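Local coordinates for protein ribulose bisphosphate carboxylase (Pyrococcus horikoshii, PDB 2D69) that probably catalyses the magnesium-dependent carboxylation of ribulose 1,5-bisphosphate to two molecules of 3-phosphoglycerate, as part of archaeal AMP degradation, at residues Tyr30-Asn35 with Gly44-Glu49. Numbering follows the deposited sequence.
Sequences YYFEPN and GRIASE
Ile46 sets one branch on the ring of Tyr30 and the other on that of Phe32, where helix 39-49 packs on the mixed beta-sheet of the RuBisCO N-terminal domain. Tyr30 and Phe32, two residues apart on strand 26-34, both project from the helix-facing side of the sheet, and isoleucine serves both rings through its CG2 branch and longer CG1-CD1 arm. The CG2 methyl lies over one face of the Tyr30 ring in a CH-pi contact, 3.7 Å from the centroid and 16° off the ring normal. CG1 is anti to the carbonyl carbon (chi1 -59°), which leaves CG2 anti to the backbone N. CD1 meets Phe32 CD1 at 3.8 Å, obliquely to the ring; a purely apolar ring suits Phe32, which also packs on Ala42 and Ala43 of the helix. All three touching residues are buried. Tyrosine suits its place because the ring offers an apolar face to the helix while its OH hydrogen-bonds to Val105 O. Cutting Tyr30 back to an alanine is likely to leave the CG2 methyl without its aromatic platform and Val105 O without this partner. On the opposite side of the strand, Tyr31 OH donates a 2.5 Å hydrogen bond to the anti lone pair of Glu33 OE2.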
# COMPACT_ATOMS: atom_id res chain seq x y z
N TYR A 30 37.18 -30.72 12.10
CA TYR A 30 37.61 -31.02 10.76
C TYR A 30 38.48 -32.29 10.70
O TYR A 30 39.33 -32.54 11.58
CB TYR A 30 38.45 -29.86 10.19
CG TYR A 30 37.77 -28.51 10.02
CD1 TYR A 30 37.04 -28.21 8.85
CD2 TYR A 30 37.86 -27.51 11.00
CE1 TYR A 30 36.39 -26.98 8.68
CE2 TYR A 30 37.23 -26.26 10.84
CZ TYR A 30 36.52 -26.00 9.67
OH TYR A 30 35.92 -24.76 9.47
N TYR A 31 38.30 -33.07 9.65
CA TYR A 31 39.30 -34.06 9.24
C TYR A 31 40.17 -33.44 8.13
O TYR A 31 39.67 -32.79 7.23
CB TYR A 31 38.61 -35.31 8.66
CG TYR A 31 39.58 -36.27 7.97
CD1 TYR A 31 39.75 -36.23 6.60
CD2 TYR A 31 40.34 -37.15 8.70
CE1 TYR A 31 40.68 -37.10 5.95
CE2 TYR A 31 41.25 -38.03 8.08
CZ TYR A 31 41.42 -38.00 6.70
OH TYR A 31 42.33 -38.84 6.07
N PHE A 32 41.48 -33.70 8.12
CA PHE A 32 42.26 -33.20 7.00
C PHE A 32 43.50 -34.04 6.76
O PHE A 32 43.85 -34.86 7.58
CB PHE A 32 42.65 -31.70 7.21
CG PHE A 32 43.67 -31.49 8.29
CD1 PHE A 32 43.27 -31.29 9.59
CD2 PHE A 32 45.04 -31.51 8.01
CE1 PHE A 32 44.22 -31.12 10.61
CE2 PHE A 32 45.97 -31.34 9.02
CZ PHE A 32 45.55 -31.14 10.32
N GLU A 33 44.12 -33.85 5.60
CA GLU A 33 45.40 -34.45 5.26
C GLU A 33 46.29 -33.30 4.73
O GLU A 33 45.88 -32.61 3.81
CB GLU A 33 45.21 -35.54 4.17
CG GLU A 33 44.15 -36.60 4.54
CD GLU A 33 43.77 -37.53 3.40
OE1 GLU A 33 44.29 -37.35 2.27
OE2 GLU A 33 42.91 -38.44 3.64
N PRO A 34 47.46 -33.05 5.33
CA PRO A 34 48.32 -31.95 4.86
C PRO A 34 48.98 -32.29 3.54
O PRO A 34 49.15 -33.46 3.23
CB PRO A 34 49.39 -31.83 5.94
CG PRO A 34 49.46 -33.17 6.54
CD PRO A 34 48.05 -33.73 6.48
N ASN A 35 49.32 -31.28 2.77
CA ASN A 35 50.04 -31.48 1.53
C ASN A 35 51.28 -30.61 1.52
O ASN A 35 51.20 -29.44 1.22
CB ASN A 35 49.16 -31.17 0.31
CG ASN A 35 49.95 -31.24 -0.99
OD1 ASN A 35 49.91 -30.33 -1.80
ND2 ASN A 35 50.73 -32.30 -1.16
N GLY A 44 46.52 -24.76 11.42
CA GLY A 44 46.63 -23.32 11.51
C GLY A 44 46.00 -22.63 10.30
O GLY A 44 45.23 -21.70 10.47
N ARG A 45 46.31 -23.11 9.10
CA ARG A 45 45.74 -22.60 7.88
C ARG A 45 44.20 -22.66 7.91
O ARG A 45 43.51 -21.72 7.47
CB ARG A 45 46.26 -23.39 6.70
CG ARG A 45 47.70 -22.98 6.35
CD ARG A 45 48.32 -23.85 5.27
NE ARG A 45 49.75 -23.53 5.04
CZ ARG A 45 50.20 -22.69 4.10
NH1 ARG A 45 49.36 -22.03 3.29
NH2 ARG A 45 51.52 -22.47 3.97
N ILE A 46 43.66 -23.76 8.43
CA ILE A 46 42.20 -23.85 8.54
C ILE A 46 41.66 -22.74 9.48
O ILE A 46 40.66 -22.06 9.15
CB ILE A 46 41.75 -25.23 9.01
CG1 ILE A 46 42.25 -26.28 8.01
CG2 ILE A 46 40.19 -25.28 9.05
CD1 ILE A 46 42.29 -27.72 8.57
N ALA A 47 42.31 -22.58 10.63
CA ALA A 47 41.82 -21.66 11.69
C ALA A 47 41.90 -20.21 11.20
O ALA A 47 41.02 -19.35 11.40
CB ALA A 47 42.65 -21.88 12.96
N SER A 48 43.00 -19.97 10.52
CA SER A 48 43.31 -18.68 9.92
C SER A 48 42.30 -18.23 8.85
O SER A 48 41.73 -17.13 8.90
CB SER A 48 44.68 -18.82 9.26
OG SER A 48 44.98 -17.60 8.72
N GLU A 49 42.08 -19.08 7.86
CA GLU A 49 41.28 -18.74 6.72
C GLU A 49 39.79 -18.69 7.15
O GLU A 49 39.00 -17.96 6.55
CB GLU A 49 41.56 -19.72 5.59
CG GLU A 49 40.86 -19.41 4.28
CD GLU A 49 41.41 -18.17 3.57
OE1 GLU A 49 42.58 -17.77 3.87
OE2 GLU A 49 40.65 -17.62 2.72